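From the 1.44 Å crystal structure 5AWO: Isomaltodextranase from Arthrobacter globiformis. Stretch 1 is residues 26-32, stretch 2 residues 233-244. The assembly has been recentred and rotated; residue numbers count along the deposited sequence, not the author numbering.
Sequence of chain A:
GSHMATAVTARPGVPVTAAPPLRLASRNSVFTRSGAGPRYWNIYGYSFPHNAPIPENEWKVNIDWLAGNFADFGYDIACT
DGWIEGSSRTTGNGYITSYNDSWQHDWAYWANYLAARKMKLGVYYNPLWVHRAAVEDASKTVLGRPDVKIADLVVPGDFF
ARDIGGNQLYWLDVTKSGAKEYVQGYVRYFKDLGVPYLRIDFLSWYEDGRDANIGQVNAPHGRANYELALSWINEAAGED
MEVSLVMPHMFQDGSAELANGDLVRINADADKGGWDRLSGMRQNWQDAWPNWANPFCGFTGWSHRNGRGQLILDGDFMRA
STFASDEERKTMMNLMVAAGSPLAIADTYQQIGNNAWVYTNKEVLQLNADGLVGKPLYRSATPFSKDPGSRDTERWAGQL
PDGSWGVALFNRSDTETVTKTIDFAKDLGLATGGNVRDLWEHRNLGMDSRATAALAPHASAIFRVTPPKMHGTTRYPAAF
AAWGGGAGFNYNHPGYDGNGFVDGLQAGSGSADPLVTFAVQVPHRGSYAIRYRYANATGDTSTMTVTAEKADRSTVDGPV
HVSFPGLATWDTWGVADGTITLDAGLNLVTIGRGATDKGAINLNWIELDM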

# COMPACT_ATOMS: atom_id res chain seq x y z
N SER A 26 1.48 11.83 -5.98
CA SER A 26 0.69 10.70 -5.51
C SER A 26 -0.75 11.09 -5.25
O SER A 26 -1.06 12.27 -5.04
CB SER A 26 1.31 10.13 -4.23
OG SER A 26 1.08 10.96 -3.11
N ARG A 27 -1.64 10.11 -5.30
CA ARG A 27 -3.05 10.34 -4.98
C ARG A 27 -3.23 10.88 -3.58
O ARG A 27 -4.13 11.68 -3.33
CB ARG A 27 -3.84 9.03 -5.16
CG ARG A 27 -5.24 9.02 -4.58
CD ARG A 27 -5.96 7.74 -4.98
NE ARG A 27 -6.87 7.23 -3.99
CZ ARG A 27 -8.16 7.50 -3.89
NH1 ARG A 27 -8.87 6.95 -2.95
NH2 ARG A 27 -8.76 8.36 -4.74
N ASN A 28 -2.40 10.43 -2.64
CA ASN A 28 -2.32 11.07 -1.33
C ASN A 28 -3.65 11.11 -0.60
O ASN A 28 -4.03 12.14 0.02
CB ASN A 28 -1.77 12.51 -1.56
CG ASN A 28 -1.43 13.25 -0.30
OD1 ASN A 28 -0.85 12.73 0.66
ND2 ASN A 28 -1.75 14.55 -0.30
N SER A 29 -4.37 9.99 -0.65
CA SER A 29 -5.69 9.91 -0.05
C SER A 29 -5.63 9.66 1.47
O SER A 29 -4.61 9.28 2.01
CB SER A 29 -6.51 8.80 -0.69
OG SER A 29 -6.19 7.55 -0.06
N VAL A 30 -6.78 9.84 2.13
CA VAL A 30 -6.90 9.54 3.53
C VAL A 30 -6.52 8.07 3.82
O VAL A 30 -6.04 7.76 4.91
CB VAL A 30 -8.34 9.88 4.03
CG1 VAL A 30 -9.41 9.08 3.32
CG2 VAL A 30 -8.44 9.79 5.54
N PHE A 31 -6.75 7.18 2.86
CA PHE A 31 -6.41 5.77 3.08
C PHE A 31 -4.91 5.56 3.25
O PHE A 31 -4.47 4.94 4.23
CB PHE A 31 -6.92 4.91 1.93
CG PHE A 31 -8.41 4.84 1.88
CD1 PHE A 31 -9.12 3.97 2.71
CD2 PHE A 31 -9.11 5.63 1.00
CE1 PHE A 31 -10.50 3.93 2.67
CE2 PHE A 31 -10.48 5.58 0.94
CZ PHE A 31 -11.18 4.73 1.78
N THR A 32 -4.10 6.06 2.33
CA THR A 32 -2.67 5.85 2.46
C THR A 32 -2.05 6.74 3.54
O THR A 32 -1.00 6.42 4.08
CB THR A 32 -1.91 6.07 1.16
OG1 THR A 32 -2.11 7.43 0.71
CG2 THR A 32 -2.35 5.08 0.08
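Stretch 2, residues 233-244: INEAAGEDMEVS

Stretch 2 lies on stretch 1 as a helix end, a turn and the start of a strand, in a mixed contact where one arginine is held by hydrogen bonds at one end, an acidic side chain meets the first turn of a helix that continues beyond stretch 1 in the middle, and a phenylalanine ring packs on the strand at the other. The two stretches belong to one chain, at least 207 residues apart in sequence wherever they touch, and bury 493 Å² between them, both sides summed.

The direction follows from the nearest CA pairs: Arg27 CA to Asn234 CA, 7.4 Å; Ser29 CA to Glu239 CA, 6.2 Å; Phe31 CA to Glu242 CA, 6.6 Å. Both numberings rise together, so the segments run in the same general sense, although stretch 2 changes conformation on the way. Residues 233-237 close a helix that begins earlier in the chain, with Ala237 N bonded to Ile233 O at 2.8 Å and Gly238 N to Asn234 O at 3.0 Å. Gly238 then leaves helical geometry with phi/psi of 54/-145°, a positive phi that by itself favours glycine. The chain turns through Glu239 and Asp240 and becomes extended, entering a strand at Glu242.

Arg27 points its CA-to-CB bond toward stretch 2 and has 115 Å² covered by it. With chi1 and chi2 both t, its side chain reaches the helix end. There NH2 donates to Asn234 OD1 at 2.9 Å (163°), while NH1 donates to Gly238 O at 2.9 Å (137°); a weak bond from NH2 reaches that same Gly238 O at 3.1 Å. Both acceptors lie at the edge of the guanidinium, near its plane, where its N-H groups can address them. One face is left for an apolar neighbour, Val243, whose CG2 is 4.0 Å from Arg27 CZ.

In the middle, stretch 1 starts a helix at Val30. Ser29 occupies the N-cap position, its OG accepting a weak capping bond from Phe31 N at 3.0 Å. The amide of Val30, in the first turn, has no acceptor one turn back within the helix; it donates instead across the contact to Glu239 OE1, at 3.1 Å and 141°. Glu239 sets off sideways from its CA, but with chi1 and chi2 both m its end comes nearer, and OE2 lies 3.3 Å from Ser29 CB. A water lies within donating reach of both Arg27 O (3.0 Å) and Glu239 OE2 (3.3 Å), but with atoms elsewhere counted it has more acceptors than protons, so the two bonds need not form together.

Phe31 closes the far end, with 96 Å² covered. Glu242 CB stands 3.6 Å from the centroid of its ring and 7° off the ring normal, a CH-pi contact over the face. Asp240 O meets the ring at its edge, 3.7 Å from Phe31 CZ, and Glu239 O comes within 3.4 Å of Phe31 CE2. The carbonyl oxygen of Asp240 thus lies at the ring edge, while Glu242, the strand's first residue, covers one face.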

# COMPACT_ATOMS: atom_id res chain seq x y z
N ILE A 233 -10.79 7.25 -12.50
CA ILE A 233 -11.12 6.35 -11.38
C ILE A 233 -10.79 7.01 -10.01
O ILE A 233 -11.60 6.99 -9.09
CB ILE A 233 -10.36 5.01 -11.55
CG1 ILE A 233 -10.89 4.24 -12.78
CG2 ILE A 233 -10.45 4.15 -10.31
CD1 ILE A 233 -9.99 3.10 -13.26
N ASN A 234 -9.60 7.59 -9.94
CA ASN A 234 -9.14 8.31 -8.76
C ASN A 234 -10.14 9.40 -8.38
O ASN A 234 -10.65 9.43 -7.27
CB ASN A 234 -7.76 8.88 -9.07
CG ASN A 234 -7.20 9.79 -8.00
OD1 ASN A 234 -7.70 9.90 -6.90
ND2 ASN A 234 -6.12 10.46 -8.38
N GLU A 235 -10.46 10.27 -9.33
CA GLU A 235 -11.39 11.34 -9.06
C GLU A 235 -12.75 10.83 -8.57
O GLU A 235 -13.34 11.35 -7.62
CB GLU A 235 -11.56 12.22 -10.30
CG GLU A 235 -12.53 13.38 -10.10
CD GLU A 235 -12.68 14.27 -11.33
OE1 GLU A 235 -12.87 13.76 -12.44
OE2 GLU A 235 -12.61 15.52 -11.18
N ALA A 236 -13.29 9.81 -9.24
CA ALA A 236 -14.57 9.27 -8.88
C ALA A 236 -14.59 8.54 -7.54
O ALA A 236 -15.61 8.52 -6.84
CB ALA A 236 -15.06 8.37 -9.99
N ALA A 237 -13.49 7.85 -7.20
CA ALA A 237 -13.41 7.18 -5.90
C ALA A 237 -13.36 8.20 -4.76
O ALA A 237 -13.86 7.96 -3.66
CB ALA A 237 -12.17 6.28 -5.86
N GLY A 238 -12.69 9.31 -5.03
CA GLY A 238 -12.52 10.33 -4.00
C GLY A 238 -11.92 9.77 -2.72
O GLY A 238 -11.08 8.88 -2.77
N GLU A 239 -12.36 10.30 -1.58
CA GLU A 239 -11.85 9.91 -0.27
C GLU A 239 -12.68 8.83 0.39
O GLU A 239 -12.35 8.39 1.49
CB GLU A 239 -11.81 11.15 0.65
CG GLU A 239 -10.82 12.17 0.17
CD GLU A 239 -9.37 11.73 0.39
OE1 GLU A 239 -8.89 11.96 1.48
OE2 GLU A 239 -8.71 11.30 -0.56
N ASP A 240 -13.78 8.41 -0.23
CA ASP A 240 -14.70 7.50 0.43
C ASP A 240 -14.42 6.04 0.12
O ASP A 240 -14.78 5.17 0.90
CB ASP A 240 -16.17 7.85 0.10
CG ASP A 240 -16.65 9.10 0.87
OD1 ASP A 240 -15.83 9.94 1.19
OD2 ASP A 240 -17.84 9.22 1.15
N MET A 241 -13.79 5.78 -1.02
CA MET A 241 -13.58 4.41 -1.50
C MET A 241 -12.12 4.23 -1.87
O MET A 241 -11.51 5.02 -2.58
CB MET A 241 -14.47 4.10 -2.70
CG MET A 241 -14.47 2.61 -3.05
SD MET A 241 -15.78 2.17 -4.22
CE MET A 241 -15.07 3.06 -5.62
N GLU A 242 -11.55 3.15 -1.32
CA GLU A 242 -10.14 2.81 -1.52
C GLU A 242 -9.92 2.13 -2.86
O GLU A 242 -10.67 1.25 -3.26
CB GLU A 242 -9.69 1.90 -0.36
CG GLU A 242 -8.17 1.72 -0.25
CD GLU A 242 -7.73 1.18 1.10
OE1 GLU A 242 -8.47 0.39 1.72
OE2 GLU A 242 -6.62 1.59 1.51
N VAL A 243 -8.87 2.56 -3.55
CA VAL A 243 -8.58 2.11 -4.91
C VAL A 243 -7.42 1.10 -4.87
O VAL A 243 -6.27 1.50 -4.64
CB VAL A 243 -8.25 3.32 -5.82
CG1 VAL A 243 -7.83 2.89 -7.22
CG2 VAL A 243 -9.44 4.30 -5.92
N SER A 244 -7.74 -0.17 -5.10
CA SER A 244 -6.76 -1.26 -5.18
C SER A 244 -6.47 -1.62 -6.62
O SER A 244 -7.37 -1.94 -7.40
CB SER A 244 -7.31 -2.48 -4.43
OG SER A 244 -6.65 -3.67 -4.81
O HOH W 1 -6.25 13.10 -1.82